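Long-range contact in 3-oxosteroid 1-dehydrogenase (Sterolibacterium denitrificans, PDB 7P18), which probably catalyses the FAD-dependent 1,2-dehydrogenation of 3-oxosteroids to 3-oxo-Delta(1)-steroids: residues F110-Y115 / T165-H170. Numbering follows the deposited sequence.
With ANB (androsta-1,4-diene-3,17-dione), chain D.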
loop_
_atom_site.group_PDB
_atom_site.type_symbol
_atom_site.label_atom_id
_atom_site.label_comp_id
_atom_site.label_asym_id
_atom_site.label_seq_id
_atom_site.Cartn_x
_atom_site.Cartn_y
_atom_site.Cartn_z
ATOM N N PHE A 110 11.479 10.777 -7.082
ATOM C CA PHE A 110 11.085 12.074 -7.678
ATOM C C PHE A 110 9.592 12.274 -7.440
ATOM O O PHE A 110 8.859 11.303 -7.197
ATOM C CB PHE A 110 11.441 12.111 -9.173
ATOM C CG PHE A 110 10.692 11.109 -10.015
ATOM C CD1 PHE A 110 11.090 9.779 -10.067
ATOM C CD2 PHE A 110 9.583 11.480 -10.732
ATOM C CE1 PHE A 110 10.392 8.856 -10.834
ATOM C CE2 PHE A 110 8.864 10.556 -11.471
ATOM C CZ PHE A 110 9.283 9.253 -11.547
ATOM N N PRO A 111 9.074 13.513 -7.514
ATOM C CA PRO A 111 7.669 13.765 -7.198
ATOM C C PRO A 111 6.713 13.303 -8.303
ATOM O O PRO A 111 7.065 13.389 -9.481
ATOM C CB PRO A 111 7.548 15.300 -7.058
ATOM C CG PRO A 111 9.000 15.754 -6.893
ATOM C CD PRO A 111 9.804 14.775 -7.755
ATOM N N CYS A 112 5.536 12.825 -7.897
ATOM C CA CYS A 112 4.343 12.709 -8.764
ATOM C C CYS A 112 3.629 14.067 -8.787
ATOM O O CYS A 112 2.756 14.340 -7.928
ATOM C CB CYS A 112 3.448 11.578 -8.290
ATOM S SG CYS A 112 4.308 9.986 -8.235
ATOM N N HIS A 113 4.018 14.926 -9.734
ATOM C CA HIS A 113 3.706 16.376 -9.733
ATOM C C HIS A 113 2.200 16.623 -9.776
ATOM O O HIS A 113 1.736 17.673 -9.238
ATOM C CB HIS A 113 4.427 17.093 -10.900
ATOM C CG HIS A 113 5.909 16.962 -10.819
ATOM N ND1 HIS A 113 6.647 17.619 -9.849
ATOM C CD2 HIS A 113 6.796 16.289 -11.584
ATOM C CE1 HIS A 113 7.914 17.332 -9.982
ATOM N NE2 HIS A 113 8.038 16.501 -11.042
ATOM N N ARG A 114 1.449 15.721 -10.398
ATOM C CA ARG A 114 -0.012 15.940 -10.613
ATOM C C ARG A 114 -0.868 15.110 -9.650
ATOM O O ARG A 114 -2.119 15.144 -9.782
ATOM C CB ARG A 114 -0.365 15.596 -12.066
ATOM C CG ARG A 114 0.362 16.439 -13.100
ATOM C CD ARG A 114 0.214 15.820 -14.489
ATOM N NE ARG A 114 -1.192 15.743 -14.850
ATOM C CZ ARG A 114 -1.707 14.917 -15.749
ATOM N NH1 ARG A 114 -0.931 14.104 -16.453
ATOM N NH2 ARG A 114 -3.013 14.939 -15.954
ATOM N N TYR A 115 -0.256 14.358 -8.743
ATOM C CA TYR A 115 -0.985 13.379 -7.892
ATOM C C TYR A 115 -1.488 14.136 -6.671
ATOM O O TYR A 115 -0.709 14.428 -5.788
ATOM C CB TYR A 115 -0.065 12.242 -7.482
ATOM C CG TYR A 115 -0.757 10.938 -7.189
ATOM C CD1 TYR A 115 -2.026 10.870 -6.611
ATOM C CD2 TYR A 115 -0.108 9.763 -7.491
ATOM C CE1 TYR A 115 -2.641 9.640 -6.380
ATOM C CE2 TYR A 115 -0.717 8.532 -7.288
ATOM C CZ TYR A 115 -1.967 8.473 -6.713
ATOM O OH TYR A 115 -2.487 7.214 -6.554
ATOM N N THR A 165 6.755 3.314 -14.286
ATOM C CA THR A 165 6.516 4.240 -13.157
ATOM C C THR A 165 5.039 4.570 -13.170
ATOM O O THR A 165 4.400 4.404 -14.232
ATOM C CB THR A 165 7.350 5.517 -13.296
ATOM O OG1 THR A 165 6.926 6.197 -14.485
ATOM C CG2 THR A 165 8.827 5.208 -13.356
ATOM N N ALA A 166 4.500 5.007 -12.044
ATOM C CA ALA A 166 3.110 5.509 -11.937
ATOM C C ALA A 166 2.952 6.711 -12.868
ATOM O O ALA A 166 1.893 6.841 -13.501
ATOM C CB ALA A 166 2.754 5.864 -10.519
ATOM N N THR A 167 3.985 7.545 -12.966
ATOM C CA THR A 167 3.968 8.722 -13.874
ATOM C C THR A 167 3.767 8.234 -15.323
ATOM O O THR A 167 2.788 8.676 -15.946
ATOM C CB THR A 167 5.252 9.545 -13.729
ATOM O OG1 THR A 167 5.367 9.898 -12.340
ATOM C CG2 THR A 167 5.233 10.773 -14.616
ATOM N N GLU A 168 4.655 7.358 -15.801
ATOM C CA GLU A 168 4.629 6.768 -17.177
ATOM C C GLU A 168 3.274 6.109 -17.387
ATOM O O GLU A 168 2.662 6.342 -18.433
ATOM C CB GLU A 168 5.699 5.699 -17.387
ATOM C CG GLU A 168 7.075 6.211 -17.730
ATOM C CD GLU A 168 8.086 5.107 -17.614
ATOM O OE1 GLU A 168 7.680 4.026 -17.149
ATOM O OE2 GLU A 168 9.283 5.334 -17.945
ATOM N N ALA A 169 2.821 5.324 -16.414
ATOM C CA ALA A 169 1.506 4.647 -16.439
ATOM C C ALA A 169 0.410 5.686 -16.640
ATOM O O ALA A 169 -0.174 5.646 -17.714
ATOM C CB ALA A 169 1.264 3.838 -15.178
ATOM N N HIS A 170 0.171 6.558 -15.643
ATOM C CA HIS A 170 -1.082 7.327 -15.380
ATOM C C HIS A 170 -1.711 7.814 -16.692
ATOM O O HIS A 170 -2.948 7.797 -16.806
ATOM C CB HIS A 170 -0.826 8.505 -14.419
ATOM C CG HIS A 170 -1.938 9.486 -14.383
ATOM N ND1 HIS A 170 -1.889 10.660 -15.100
ATOM C CD2 HIS A 170 -3.116 9.492 -13.748
ATOM C CE1 HIS A 170 -2.997 11.333 -14.931
ATOM N NE2 HIS A 170 -3.773 10.623 -14.125
HETATM C C1 ANB D . -1.515 2.509 -3.820
HETATM C C10 ANB D . -1.220 3.300 -5.058
HETATM C C11 ANB D . -1.506 1.168 -6.545
HETATM C C12 ANB D . -1.100 0.409 -7.817
HETATM C C13 ANB D . -0.993 1.357 -8.998
HETATM C C14 ANB D . 0.069 2.410 -8.652
HETATM C C15 ANB D . 0.362 3.091 -9.996
HETATM C C16 ANB D . 0.265 1.946 -11.019
HETATM C C17 ANB D . -0.426 0.806 -10.299
HETATM C C18 ANB D . -2.361 1.959 -9.399
HETATM C C19 ANB D . -2.553 3.971 -5.490
HETATM C C2 ANB D . -1.375 2.979 -2.579
HETATM C C3 ANB D . -0.632 4.213 -2.328
HETATM C C4 ANB D . 0.090 4.725 -3.486
HETATM C C5 ANB D . -0.207 4.381 -4.747
HETATM C C6 ANB D . 0.390 5.124 -5.909
HETATM C C7 ANB D . 0.826 4.219 -7.053
HETATM C C8 ANB D . -0.293 3.262 -7.440
HETATM C C9 ANB D . -0.636 2.392 -6.209
HETATM O O1 ANB D . -0.591 4.752 -1.214
HETATM O O2 ANB D . -0.519 -0.327 -10.712
HETATM O O HOH W 1 6.156 12.584 -11.921
#
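Thr167 OG1 is held by two groups: it accepts a hydrogen bond from a water at 2.8 Å, which also donates to Pro111 O, and it is bonded to Glu133 OE2. This water links Pro111 of strand 109-111 to the first turn of helix 166-174, whose N-terminus carries a capping box. Glu168 N donates to Thr165 OG1 at 2.9 Å, while Thr165 N reaches back to Glu168 OE1, meeting it from above the carboxylate plane. Glu133, on the neighbouring strand 131-138, also takes Ala166 N, so one carboxylate serves both the helix start and the gripped hydroxyl.

Around this polar centre the contacts are van der Waals ones. Phe110 has CG between its backbone N and carbonyl carbon (chi1 64°), and the ring brings CE2 within 3.7 Å of Thr167 OG1, while Thr165 CG2 lies near the ring plane at its edge. Cys112 SG stands 4.2 Å from the same hydroxyl. Cys112 also opens a type I turn closed by Tyr115 N to Cys112 O.

From within this turn, Arg114 reaches His170; the two side chains cross with their planes 80° apart, the imidazole edge at CE1 set over one guanidinium face. Each has a stronger partner elsewhere, Glu176 for Arg114 and the carbonyl of Tyr466 for His170 NE2.

Both segments also line the steroid pocket, an example of a turn and a helix start together supplying a binding wall. Ala166 CB touches C15 of androsta-1,4-diene-3,17-dione at 3.7 Å, and Tyr115 OH, hydrogen-bonded to Tyr467 OH, lies 3.4 Å from the steroid methyl C19.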